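Periplasmic beta-glucosidase (Pseudomonas aeruginosa, PDB 6R5T) probably hydrolyses terminal, non-reducing beta-D-glucosyl residues to release beta-D-glucose, as a periplasmic member of glycosyl hydrolase family 3. Local coordinates at residues I20-R24 and V317-K321; M121-V127 and I171-H177; H256-K260 and D289-S293; I279-D284 and D309-A313. The protein carries 1 engineered substitution. One frame throughout, in Å; residues are numbered along the deposited sequence. Where two conformers were deposited one is given.

Contact 1: I20-R24 and V317-K321; sequences IGQLR and VLAAK
Residues 20-24 carry the last part of helix 16-22 into strand 24-26. I20 and G21 are helical, L23 N bonds I20 O at 3.0 Å, and R24 is already extended (phi/psi -95/118). Residues 317-321 are regular helix, with K321 N to V317 O at 3.1 Å. The backbones are closest at Q22 and V317, with CA atoms 6.6 Å apart.

V317 points toward the other segment. With chi1 t, its CG1 lies 3.5 Å from Q22 O, and its CG2 meets L23 CD2 at 4.0 Å. L318 starts sideways, but its CD2 comes within 3.7 Å of Q22 OE1. K321 has chi1 m and is then fully extended. This brings NZ to Q22 OE1, to which it donates a 2.7 Å hydrogen bond. Q22 folds to meet it, with chi1 and chi2 both m and chi3 at -62°.

K321 NZ also donates to G47 O and P73 O, which lie just before strands 48-50 and 75-78. The ammonium thus links the N-terminal ends of neighbouring strands. Helix 307-323, the second helix after the eighth strand, packs at the entry to the first, as in the closure of a TIM barrel.

Contact 2: M121-V127 and I171-H177; sequences MSFSPMV and IMAAVKH. With BGC (beta-D-glucopyranose), chain C.
K176 NZ is the polar hub. It donates to F123 O at 2.8 Å, to O1 of the bound glucose (BGC) at 2.8 Å and to BGC O2 at 3.0 Å. Its side chain has chi1 p and is extended beyond. H177 NE2 shares a 2.7 Å hydrogen bond with BGC O1, and F123 CB lies 3.4 Å from BGC O2. All three residues line the glycan pocket.

The backbones form two separate ladders, offset by one residue. In the first, which is parallel, M121 pairs with M172 and S122 with A173. S122 N bonds M172 O and A174 N bonds S122 O, both at 3.0 Å. F123 then centres an inverse gamma turn, and the S124-P125 and K176-H177 peptide bonds are cis. The second ladder is a single bridge of M126 with K176. K176 N bonds P125 O and V127 N bonds K176 O, both at 3.0 Å.

M121 CE meets M172 SD at 3.6 Å, F123 CD1 meets A174 CB at 4.0 Å, and V127 CG2 meets V175 CG2 at 3.6 Å.

These are the fourth and fifth barrel strands, flanked by strands 75-78 and 218-221. Helix 146-161 packs on P125 and V127.

Contact 3: H256-K260 and D289-S293; sequences HGAVK and DDLYS. With GAL (beta-D-galactopyranose), chain B; BGC (beta-D-glucopyranose), chain C.
The two segments are closest at G257 and D289, with CA atoms 5.0 Å apart. They follow the seventh and eighth TIM-barrel strands, 251-253 and 286-287, on the C-terminal side where the sugar binds. G257 has positive phi (72/11) and leads into a weakly bonded helix at about 258-260. D290 (62/19) is at the N-cap position before helix 291-301.

The hydrogen bonds centre on D289, with chi1 p. Its OD2 accepts from K260 N at 3.0 Å. A water bridges the same OD2 (2.7 Å) and V259 N (3.0 Å). OD1 accepts from L291 N at 3.1 Å, which makes an Asx turn, and also from N286 ND2.

Apolar contacts lie alongside. V259 CG1 meets L291 CD2 at 3.8 Å, and V259 CG2 meets Y292 CE1 at 4.1 Å.

Sugar contacts come from H256 of the glycan pocket. Its CB is 3.4 Å from O4 of the glucose (BGC), and its CD2 is 3.7 Å from C1 of the galactose (GAL).

One carboxylate therefore serves backbone amides at the starts of both helices.

Contact 4: I279-D284 and D309-A313; sequences IQAGVD and DIDRA
Helix 271-281 ends in residues 279-284, and residues 309-313 are helical. CA atoms are 6.4 Å apart at Q280 and D309, closing to 4.3 Å at D284 and A313. G282, with phi/psi 124/21, is the C-prime residue of a Schellman motif. V283 N turns back to A278 O, and G282 N makes a weak 3.3 Å bond to I279 O.

R312 supplies the main donors. Its chi1 and chi2 are t and chi3 is p, which curls the guanidinium back to the helix end. NH1 and NH2 donate to I279 O, at 3.0 and 3.2 Å. NE and NH2 donate to D284 OD1, at 3.0 and 2.9 Å, in a salt bridge. G282 CA lies over one face of the guanidinium.

Other acceptors at the turn are met from outside: Q280 O accepts from R235, A281 O from T239, G282 O from T252 and V283 O from Y292 OH. D309 OD2 accepts from D306 N, and D284 OD2 has a weak, long ion pair with R243.

The apolar part is a knob into a hole: I279 sits among D309, I310, R312 and A313. Its CD1 is 4.0 Å from I310 CD1 and 4.3 Å from A313 CB.

Here an arginine of helix 307-323 covers the Schellman-closed C-terminus of helix 271-281. The first helix leads into the eighth strand of the TIM barrel, and the second comes after it, beyond helix 291-301.

All four contacts lie in the N-terminal, TIM-barrel domain. Contact 2 comes before contacts 3 and 4, whose segments alternate along the chain. Contact 1 spans them all. Contacts 1 and 4 share helix 307-323, and their centres are about 11 Å apart. Contacts 3 and 4, centres about 13 Å apart, meet where Y292 OH reaches V283 O. Contacts 1 and 3, centres about 15 Å apart, are joined by the R24-D290 salt bridge. Together these three knit the first and last strands with their helices. Contact 2 packs on contact 1 (A320 O to M172 CE, 3.9 Å; centres about 17 Å apart). It does not touch contact 3, but both reach the same glucose.

Contact 1: I20-R24 and V317-K321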
loop_
_atom_site.group_PDB
_atom_site.type_symbol
_atom_site.label_atom_id
_atom_site.label_comp_id
_atom_site.label_asym_id
_atom_site.label_seq_id
_atom_site.Cartn_x
_atom_site.Cartn_y
_atom_site.Cartn_z
ATOM N N ILE A 20 32.449 -26.458 -6.442
ATOM C CA ILE A 20 31.151 -26.028 -7.023
ATOM C C ILE A 20 30.070 -27.053 -6.691
ATOM O O ILE A 20 28.906 -26.623 -6.424
ATOM C CB ILE A 20 31.308 -25.795 -8.522
ATOM C CG1 ILE A 20 32.234 -24.600 -8.747
ATOM C CG2 ILE A 20 29.925 -25.641 -9.170
ATOM C CD1 ILE A 20 32.726 -24.458 -10.173
ATOM N N GLY A 21 30.394 -28.350 -6.630
ATOM C CA GLY A 21 29.393 -29.362 -6.239
ATOM C C GLY A 21 28.796 -29.081 -4.865
ATOM O O GLY A 21 27.629 -29.363 -4.626
ATOM N N GLN A 22 29.591 -28.571 -3.950
ATOM C CA GLN A 22 29.148 -28.257 -2.571
ATOM C C GLN A 22 28.038 -27.205 -2.579
ATOM O O GLN A 22 27.248 -27.198 -1.604
ATOM C CB GLN A 22 30.294 -27.785 -1.707
ATOM C CG GLN A 22 31.232 -28.970 -1.373
ATOM C CD GLN A 22 30.494 -30.036 -0.615
ATOM O OE1 GLN A 22 30.003 -29.772 0.490
ATOM N NE2 GLN A 22 30.362 -31.221 -1.206
ATOM N N LEU A 23 27.961 -26.406 -3.628
ATOM C CA LEU A 23 27.024 -25.251 -3.650
ATOM C C LEU A 23 25.658 -25.704 -4.155
ATOM O O LEU A 23 24.721 -24.873 -4.160
ATOM C CB LEU A 23 27.596 -24.139 -4.523
ATOM C CG LEU A 23 29.054 -23.757 -4.239
ATOM C CD1 LEU A 23 29.442 -22.603 -5.112
ATOM C CD2 LEU A 23 29.288 -23.464 -2.753
ATOM N N ARG A 24 25.508 -26.963 -4.531
ATOM C CA ARG A 24 24.282 -27.421 -5.198
ATOM C C ARG A 24 23.332 -28.017 -4.180
ATOM O O ARG A 24 23.691 -28.999 -3.501
ATOM C CB ARG A 24 24.647 -28.454 -6.251
ATOM C CG ARG A 24 23.478 -28.854 -7.106
ATOM C CD ARG A 24 23.963 -29.700 -8.254
ATOM N NE ARG A 24 22.874 -30.202 -9.058
ATOM C CZ ARG A 24 22.785 -31.427 -9.555
ATOM N NH1 ARG A 24 23.738 -32.303 -9.312
ATOM N NH2 ARG A 24 21.739 -31.783 -10.287
ATOM N N VAL A 317 29.626 -23.580 3.028
ATOM C CA VAL A 317 28.918 -24.873 3.064
ATOM C C VAL A 317 29.665 -25.830 4.011
ATOM O O VAL A 317 29.025 -26.502 4.835
ATOM C CB VAL A 317 28.778 -25.450 1.651
ATOM C CG1 VAL A 317 28.220 -26.863 1.712
ATOM C CG2 VAL A 317 27.874 -24.540 0.806
ATOM N N LEU A 318 30.993 -25.910 3.860
ATOM C CA LEU A 318 31.791 -26.865 4.650
ATOM C C LEU A 318 31.704 -26.493 6.119
ATOM O O LEU A 318 31.589 -27.397 6.957
ATOM C CB LEU A 318 33.242 -26.846 4.139
ATOM C CG LEU A 318 33.448 -27.349 2.710
ATOM C CD1 LEU A 318 34.933 -27.274 2.384
ATOM C CD2 LEU A 318 32.903 -28.745 2.492
ATOM N N ALA A 319 31.694 -25.220 6.416
ATOM C CA ALA A 319 31.642 -24.771 7.823
ATOM C C ALA A 319 30.280 -25.141 8.426
ATOM O O ALA A 319 30.229 -25.507 9.580
ATOM C CB ALA A 319 31.903 -23.307 7.925
ATOM N N ALA A 320 29.193 -25.062 7.670
ATOM C CA ALA A 320 27.880 -25.487 8.185
ATOM C C ALA A 320 27.891 -26.981 8.494
ATOM O O ALA A 320 27.392 -27.413 9.550
ATOM C CB ALA A 320 26.795 -25.148 7.203
ATOM N N LYS A 321 28.457 -27.777 7.600
ATOM C CA LYS A 321 28.509 -29.235 7.826
ATOM C C LYS A 321 29.381 -29.543 9.048
ATOM O O LYS A 321 29.033 -30.474 9.787
ATOM C CB LYS A 321 29.062 -29.864 6.570
ATOM C CG LYS A 321 28.105 -29.758 5.396
ATOM C CD LYS A 321 28.621 -30.370 4.105
ATOM C CE LYS A 321 27.568 -30.325 3.026
ATOM N NZ LYS A 321 27.956 -31.053 1.801
#

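Contact 2: M121-V127 and I171-H177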
loop_
_atom_site.group_PDB
_atom_site.type_symbol
_atom_site.label_atom_id
_atom_site.label_comp_id
_atom_site.label_asym_id
_atom_site.label_seq_id
_atom_site.Cartn_x
_atom_site.Cartn_y
_atom_site.Cartn_z
ATOM N N MET A 121 18.588 -29.472 9.145
ATOM C CA MET A 121 18.341 -28.027 8.924
ATOM C C MET A 121 16.854 -27.794 8.636
ATOM O O MET A 121 16.223 -28.575 7.927
ATOM C CB MET A 121 19.183 -27.500 7.773
ATOM C CG MET A 121 18.870 -26.034 7.448
ATOM S SD MET A 121 19.744 -25.443 5.964
ATOM C CE MET A 121 21.394 -25.341 6.608
ATOM N N SER A 122 16.334 -26.719 9.200
ATOM C CA SER A 122 15.017 -26.203 8.786
ATOM C C SER A 122 15.177 -24.841 8.126
ATOM O O SER A 122 15.901 -23.990 8.637
ATOM C CB SER A 122 14.060 -26.114 9.940
ATOM O OG SER A 122 12.783 -25.654 9.445
ATOM N N PHE A 123 14.362 -24.630 7.099
ATOM C CA PHE A 123 14.180 -23.274 6.531
ATOM C C PHE A 123 13.163 -22.551 7.417
ATOM O O PHE A 123 11.979 -22.480 7.072
ATOM C CB PHE A 123 13.719 -23.412 5.097
ATOM C CG PHE A 123 14.654 -24.185 4.197
ATOM C CD1 PHE A 123 16.014 -23.952 4.191
ATOM C CD2 PHE A 123 14.143 -25.121 3.338
ATOM C CE1 PHE A 123 16.828 -24.687 3.336
ATOM C CE2 PHE A 123 14.956 -25.852 2.498
ATOM C CZ PHE A 123 16.290 -25.607 2.497
ATOM N N SER A 124 13.623 -22.081 8.539
ATOM C CA SER A 124 12.810 -21.512 9.648
ATOM C C SER A 124 13.803 -20.886 10.616
ATOM O O SER A 124 14.932 -21.352 10.674
ATOM C CB SER A 124 11.996 -22.617 10.293
ATOM O OG SER A 124 11.115 -22.187 11.346
ATOM N N PRO A 125 13.456 -19.852 11.397
ATOM C CA PRO A 125 12.122 -19.230 11.424
ATOM C C PRO A 125 11.913 -18.234 10.266
ATOM O O PRO A 125 12.839 -17.643 9.755
ATOM C CB PRO A 125 12.161 -18.477 12.739
ATOM C CG PRO A 125 13.593 -18.076 12.907
ATOM C CD PRO A 125 14.356 -19.269 12.383
ATOM N N MET A 126 10.654 -18.060 9.900
ATOM C CA MET A 126 10.218 -16.937 9.058
ATOM C C MET A 126 9.957 -15.745 9.953
ATOM O O MET A 126 9.142 -15.858 10.853
ATOM C CB MET A 126 8.956 -17.359 8.290
ATOM C CG MET A 126 8.485 -16.350 7.245
ATOM S SD MET A 126 7.541 -15.025 7.978
ATOM C CE MET A 126 6.566 -14.486 6.552
ATOM N N VAL A 127 10.670 -14.654 9.736
ATOM C CA VAL A 127 10.643 -13.471 10.628
ATOM C C VAL A 127 10.359 -12.193 9.861
ATOM O O VAL A 127 10.738 -11.100 10.345
ATOM C CB VAL A 127 11.955 -13.404 11.415
ATOM C CG1 VAL A 127 12.147 -14.707 12.189
ATOM C CG2 VAL A 127 13.186 -13.118 10.575
ATOM N N ILE A 171 18.919 -28.975 15.165
ATOM C CA ILE A 171 18.954 -28.687 13.715
ATOM C C ILE A 171 19.472 -27.268 13.566
ATOM O O ILE A 171 19.277 -26.398 14.471
ATOM C CB ILE A 171 17.607 -28.874 13.010
ATOM C CG1 ILE A 171 16.562 -27.852 13.513
ATOM C CG2 ILE A 171 17.143 -30.313 13.135
ATOM C CD1 ILE A 171 15.202 -27.995 12.886
ATOM N N MET A 172 20.024 -26.972 12.406
ATOM C CA MET A 172 20.452 -25.603 12.077
ATOM C C MET A 172 19.238 -24.801 11.596
ATOM O O MET A 172 18.382 -25.338 10.883
ATOM C CB MET A 172 21.495 -25.617 10.955
ATOM C CG MET A 172 21.931 -24.258 10.551
ATOM S SD MET A 172 23.381 -24.274 9.407
ATOM C CE MET A 172 24.638 -24.868 10.538
ATOM N N ALA A 173 19.161 -23.553 12.022
ATOM C CA ALA A 173 18.093 -22.615 11.602
ATOM C C ALA A 173 18.627 -21.885 10.356
ATOM O O ALA A 173 19.736 -21.330 10.395
ATOM C CB ALA A 173 17.796 -21.616 12.675
ATOM N N ALA A 174 17.854 -21.857 9.293
ATOM C CA ALA A 174 18.062 -20.998 8.125
ATOM C C ALA A 174 16.940 -19.935 8.178
ATOM O O ALA A 174 15.865 -20.195 7.705
ATOM C CB ALA A 174 18.048 -21.799 6.840
ATOM N N VAL A 175 17.259 -18.809 8.792
ATOM C CA VAL A 175 16.297 -17.693 8.994
ATOM C C VAL A 175 15.888 -17.183 7.605
ATOM O O VAL A 175 16.710 -17.106 6.672
ATOM C CB VAL A 175 16.832 -16.586 9.900
ATOM C CG1 VAL A 175 18.091 -15.918 9.382
ATOM C CG2 VAL A 175 15.741 -15.565 10.180
ATOM N N LYS A 176 14.610 -16.819 7.480
ATOM C CA LYS A 176 14.076 -16.411 6.140
ATOM C C LYS A 176 13.021 -15.315 6.376
ATOM O O LYS A 176 12.549 -15.170 7.502
ATOM C CB LYS A 176 13.510 -17.629 5.415
ATOM C CG LYS A 176 12.230 -18.219 5.979
ATOM C CD LYS A 176 11.856 -19.525 5.330
ATOM C CE LYS A 176 10.526 -20.073 5.739
ATOM N NZ LYS A 176 10.321 -21.404 5.114
ATOM N N HIS A 177 12.669 -14.541 5.359
ATOM C CA HIS A 177 13.195 -14.510 4.003
ATOM C C HIS A 177 13.977 -13.199 3.868
ATOM O O HIS A 177 13.368 -12.132 3.919
ATOM C CB HIS A 177 12.071 -14.570 2.978
ATOM C CG HIS A 177 11.194 -15.765 3.073
ATOM N ND1 HIS A 177 10.042 -15.754 3.838
ATOM C CD2 HIS A 177 11.262 -16.966 2.448
ATOM C CE1 HIS A 177 9.458 -16.943 3.661
ATOM N NE2 HIS A 177 10.171 -17.685 2.867
HETATM C C2 BGC C . 10.762 -22.284 1.563
HETATM C C3 BGC C . 11.256 -22.916 0.246
HETATM C C4 BGC C . 10.088 -22.756 -0.765
HETATM C C5 BGC C . 9.849 -21.244 -0.924
HETATM C C6 BGC C . 8.689 -20.925 -1.842
HETATM C C1 BGC C . 10.381 -20.821 1.307
HETATM O O1 BGC C . 9.842 -20.387 2.517
HETATM O O2 BGC C . 11.714 -22.312 2.620
HETATM O O3 BGC C . 11.499 -24.320 0.468
HETATM O O4 BGC C . 10.514 -23.324 -2.014
HETATM O O5 BGC C . 9.382 -20.741 0.293
HETATM O O6 BGC C . 8.548 -19.506 -1.971
#

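Contact 3: H256-K260 and D289-S293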
loop_
_atom_site.group_PDB
_atom_site.type_symbol
_atom_site.label_atom_id
_atom_site.label_comp_id
_atom_site.label_asym_id
_atom_site.label_seq_id
_atom_site.Cartn_x
_atom_site.Cartn_y
_atom_site.Cartn_z
ATOM N N HIS A 256 14.086 -20.775 -4.141
ATOM C CA HIS A 256 13.866 -21.891 -5.068
ATOM C C HIS A 256 13.810 -21.375 -6.510
ATOM O O HIS A 256 12.872 -20.656 -6.836
ATOM C CB HIS A 256 12.588 -22.569 -4.614
ATOM C CG HIS A 256 12.356 -23.813 -5.355
ATOM N ND1 HIS A 256 12.076 -23.833 -6.708
ATOM C CD2 HIS A 256 12.405 -25.106 -4.943
ATOM C CE1 HIS A 256 11.975 -25.090 -7.104
ATOM N NE2 HIS A 256 12.136 -25.878 -6.035
ATOM N N GLY A 257 14.820 -21.635 -7.360
ATOM C CA GLY A 257 14.852 -21.056 -8.704
ATOM C C GLY A 257 15.150 -19.542 -8.715
ATOM O O GLY A 257 14.961 -18.899 -9.729
ATOM N N ALA A 258 15.563 -18.979 -7.585
ATOM C CA ALA A 258 15.748 -17.512 -7.433
ATOM C C ALA A 258 16.871 -16.992 -8.340
ATOM O O ALA A 258 16.757 -15.867 -8.840
ATOM C CB ALA A 258 16.057 -17.189 -5.998
ATOM N N VAL A 259 17.954 -17.748 -8.507
ATOM C CA VAL A 259 19.048 -17.266 -9.395
ATOM C C VAL A 259 18.500 -17.127 -10.814
ATOM O O VAL A 259 18.659 -16.090 -11.467
ATOM C CB VAL A 259 20.290 -18.167 -9.314
ATOM C CG1 VAL A 259 21.325 -17.691 -10.297
ATOM C CG2 VAL A 259 20.829 -18.240 -7.882
ATOM N N LYS A 260 17.831 -18.149 -11.332
ATOM C CA LYS A 260 17.279 -18.045 -12.692
ATOM C C LYS A 260 16.234 -16.942 -12.807
ATOM O O LYS A 260 16.133 -16.299 -13.864
ATOM C CB LYS A 260 16.716 -19.430 -13.025
ATOM C CG LYS A 260 16.203 -19.538 -14.434
ATOM C CD LYS A 260 15.778 -20.968 -14.785
ATOM C CE LYS A 260 15.238 -21.013 -16.197
ATOM N NZ LYS A 260 14.868 -22.390 -16.612
ATOM N N ASP A 289 17.868 -24.809 -9.324
ATOM C CA ASP A 289 17.892 -24.495 -10.782
ATOM C C ASP A 289 19.207 -24.932 -11.454
ATOM O O ASP A 289 19.253 -24.934 -12.698
ATOM C CB ASP A 289 17.506 -23.049 -11.091
ATOM C CG ASP A 289 18.385 -22.019 -10.450
ATOM O OD1 ASP A 289 19.596 -22.258 -10.399
ATOM O OD2 ASP A 289 17.836 -20.933 -10.090
ATOM N N ASP A 290 20.205 -25.328 -10.667
ATOM C CA ASP A 290 21.512 -25.842 -11.142
ATOM C C ASP A 290 22.299 -24.826 -11.954
ATOM O O ASP A 290 23.256 -25.224 -12.600
ATOM C CB ASP A 290 21.320 -27.142 -11.920
ATOM C CG ASP A 290 20.991 -28.305 -11.017
ATOM O OD1 ASP A 290 21.132 -28.188 -9.789
ATOM O OD2 ASP A 290 20.565 -29.324 -11.567
ATOM N N LEU A 291 21.994 -23.541 -11.854
ATOM C CA LEU A 291 22.749 -22.551 -12.642
ATOM C C LEU A 291 24.202 -22.520 -12.174
ATOM O O LEU A 291 25.075 -22.348 -13.025
ATOM C CB LEU A 291 22.107 -21.166 -12.533
ATOM C CG LEU A 291 21.189 -20.820 -13.695
ATOM C CD1 LEU A 291 20.066 -21.810 -13.814
ATOM C CD2 LEU A 291 20.623 -19.415 -13.560
ATOM N N TYR A 292 24.473 -22.678 -10.881
ATOM C CA TYR A 292 25.863 -22.578 -10.393
ATOM C C TYR A 292 26.713 -23.697 -11.035
ATOM O O TYR A 292 27.816 -23.417 -11.521
ATOM C CB TYR A 292 25.965 -22.650 -8.877
ATOM C CG TYR A 292 25.728 -21.355 -8.135
ATOM C CD1 TYR A 292 24.992 -20.321 -8.699
ATOM C CD2 TYR A 292 26.179 -21.200 -6.845
ATOM C CE1 TYR A 292 24.802 -19.133 -8.009
ATOM C CE2 TYR A 292 25.988 -20.022 -6.137
ATOM C CZ TYR A 292 25.322 -18.979 -6.737
ATOM O OH TYR A 292 25.108 -17.815 -6.067
ATOM N N SER A 293 26.230 -24.929 -10.994
ATOM C CA SER A 293 26.981 -26.058 -11.579
ATOM C C SER A 293 27.129 -25.876 -13.085
ATOM O O SER A 293 28.147 -26.301 -13.639
ATOM C CB SER A 293 26.301 -27.337 -11.260
ATOM O OG SER A 293 26.414 -27.623 -9.866
HETATM C C1 GAL B . 9.712 -24.394 -2.524
HETATM C C2 GAL B . 9.712 -25.628 -1.599
HETATM C C3 GAL B . 8.895 -26.729 -2.284
HETATM C C4 GAL B . 7.471 -26.184 -2.545
HETATM C C5 GAL B . 7.587 -24.886 -3.369
HETATM C C6 GAL B . 6.232 -24.212 -3.551
HETATM O O2 GAL B . 11.050 -26.047 -1.380
HETATM O O3 GAL B . 8.832 -27.852 -1.380
HETATM O O4 GAL B . 6.927 -25.915 -1.231
HETATM O O5 GAL B . 8.407 -23.873 -2.686
HETATM O O6 GAL B . 6.416 -22.967 -4.268
HETATM C C2 BGC C . 10.762 -22.284 1.563
HETATM C C3 BGC C . 11.256 -22.916 0.246
HETATM C C4 BGC C . 10.088 -22.756 -0.765
HETATM C C5 BGC C . 9.849 -21.244 -0.924
HETATM C C6 BGC C . 8.689 -20.925 -1.842
HETATM C C1 BGC C . 10.381 -20.821 1.307
HETATM O O1 BGC C . 9.842 -20.387 2.517
HETATM O O2 BGC C . 11.714 -22.312 2.620
HETATM O O3 BGC C . 11.499 -24.320 0.468
HETATM O O4 BGC C . 10.514 -23.324 -2.014
HETATM O O5 BGC C . 9.382 -20.741 0.293
HETATM O O6 BGC C . 8.548 -19.506 -1.971
HETATM O O HOH W 1 18.292 -20.562 -7.421
#

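Contact 4: I279-D284 and D309-A313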
loop_
_atom_site.group_PDB
_atom_site.type_symbol
_atom_site.label_atom_id
_atom_site.label_comp_id
_atom_site.label_asym_id
_atom_site.label_seq_id
_atom_site.Cartn_x
_atom_site.Cartn_y
_atom_site.Cartn_z
ATOM N N ILE A 279 26.365 -15.046 -7.303
ATOM C CA ILE A 279 27.534 -15.477 -6.497
ATOM C C ILE A 279 28.306 -14.240 -6.036
ATOM O O ILE A 279 28.747 -14.215 -4.881
ATOM C CB ILE A 279 28.414 -16.526 -7.223
ATOM C CG1 ILE A 279 29.263 -17.215 -6.134
ATOM C CG2 ILE A 279 29.185 -15.899 -8.367
ATOM C CD1 ILE A 279 29.910 -18.509 -6.484
ATOM N N GLN A 280 28.413 -13.209 -6.869
ATOM C CA GLN A 280 29.187 -12.004 -6.480
ATOM C C GLN A 280 28.401 -11.173 -5.460
ATOM O O GLN A 280 29.040 -10.493 -4.610
ATOM C CB GLN A 280 29.621 -11.233 -7.717
ATOM C CG GLN A 280 30.603 -12.059 -8.548
ATOM C CD GLN A 280 31.562 -11.196 -9.332
ATOM O OE1 GLN A 280 32.799 -11.357 -9.196
ATOM N NE2 GLN A 280 31.001 -10.322 -10.157
ATOM N N ALA A 281 27.079 -11.259 -5.457
ATOM C CA ALA A 281 26.278 -10.558 -4.449
ATOM C C ALA A 281 26.449 -11.156 -3.067
ATOM O O ALA A 281 26.411 -10.410 -2.082
ATOM C CB ALA A 281 24.833 -10.521 -4.870
ATOM N N GLY A 282 26.704 -12.450 -3.013
ATOM C CA GLY A 282 26.923 -13.157 -1.748
ATOM C C GLY A 282 26.003 -14.338 -1.536
ATOM O O GLY A 282 25.909 -14.775 -0.374
ATOM N N VAL A 283 25.408 -14.901 -2.589
ATOM C CA VAL A 283 24.593 -16.136 -2.455
ATOM C C VAL A 283 25.533 -17.346 -2.537
ATOM O O VAL A 283 26.234 -17.461 -3.562
ATOM C CB VAL A 283 23.518 -16.202 -3.531
ATOM C CG1 VAL A 283 22.799 -17.520 -3.464
ATOM C CG2 VAL A 283 22.543 -15.045 -3.410
ATOM N N ASP A 284 25.593 -18.145 -1.489
ATOM C CA ASP A 284 26.553 -19.287 -1.432
ATOM C C ASP A 284 25.974 -20.519 -2.104
ATOM O O ASP A 284 26.686 -21.197 -2.887
ATOM C CB ASP A 284 26.925 -19.633 0.002
ATOM C CG ASP A 284 27.663 -18.555 0.751
ATOM O OD1 ASP A 284 28.340 -17.654 0.106
ATOM O OD2 ASP A 284 27.588 -18.596 1.976
ATOM N N ASP A 309 35.360 -15.985 -5.011
ATOM C CA ASP A 309 33.863 -16.083 -4.986
ATOM C C ASP A 309 33.468 -17.556 -4.758
ATOM O O ASP A 309 32.637 -17.883 -3.862
ATOM C CB ASP A 309 33.257 -15.555 -6.286
ATOM C CG ASP A 309 33.460 -14.069 -6.508
ATOM O OD1 ASP A 309 33.282 -13.334 -5.511
ATOM O OD2 ASP A 309 33.793 -13.658 -7.675
ATOM N N ILE A 310 34.089 -18.491 -5.492
ATOM C CA ILE A 310 33.831 -19.949 -5.313
ATOM C C ILE A 310 34.315 -20.360 -3.924
ATOM O O ILE A 310 33.627 -21.117 -3.228
ATOM C CB ILE A 310 34.563 -20.753 -6.403
ATOM C CG1 ILE A 310 34.131 -20.331 -7.806
ATOM C CG2 ILE A 310 34.423 -22.244 -6.170
ATOM C CD1 ILE A 310 32.765 -20.805 -8.163
ATOM N N ASP A 311 35.507 -19.906 -3.550
ATOM C CA ASP A 311 36.093 -20.346 -2.269
ATOM C C ASP A 311 35.223 -19.892 -1.094
ATOM O O ASP A 311 35.118 -20.658 -0.114
ATOM C CB ASP A 311 37.529 -19.865 -2.116
ATOM C CG ASP A 311 38.514 -20.603 -3.019
ATOM O OD1 ASP A 311 38.130 -21.636 -3.597
ATOM O OD2 ASP A 311 39.676 -20.107 -3.123
ATOM N N ARG A 312 34.675 -18.678 -1.157
ATOM C CA ARG A 312 33.867 -18.109 -0.044
ATOM C C ARG A 312 32.650 -19.003 0.127
ATOM O O ARG A 312 32.359 -19.411 1.258
ATOM C CB ARG A 312 33.422 -16.692 -0.405
ATOM C CG ARG A 312 32.536 -16.036 0.644
ATOM C CD ARG A 312 31.681 -14.959 -0.023
ATOM N NE ARG A 312 30.484 -15.611 -0.604
ATOM C CZ ARG A 312 30.032 -15.426 -1.841
ATOM N NH1 ARG A 312 30.678 -14.599 -2.671
ATOM N NH2 ARG A 312 28.933 -16.061 -2.231
ATOM N N ALA A 313 32.002 -19.311 -0.989
ATOM C CA ALA A 313 30.725 -20.043 -1.041
ATOM C C ALA A 313 30.950 -21.448 -0.505
ATOM O O ALA A 313 30.225 -21.940 0.373
ATOM C CB ALA A 313 30.172 -20.011 -2.426
#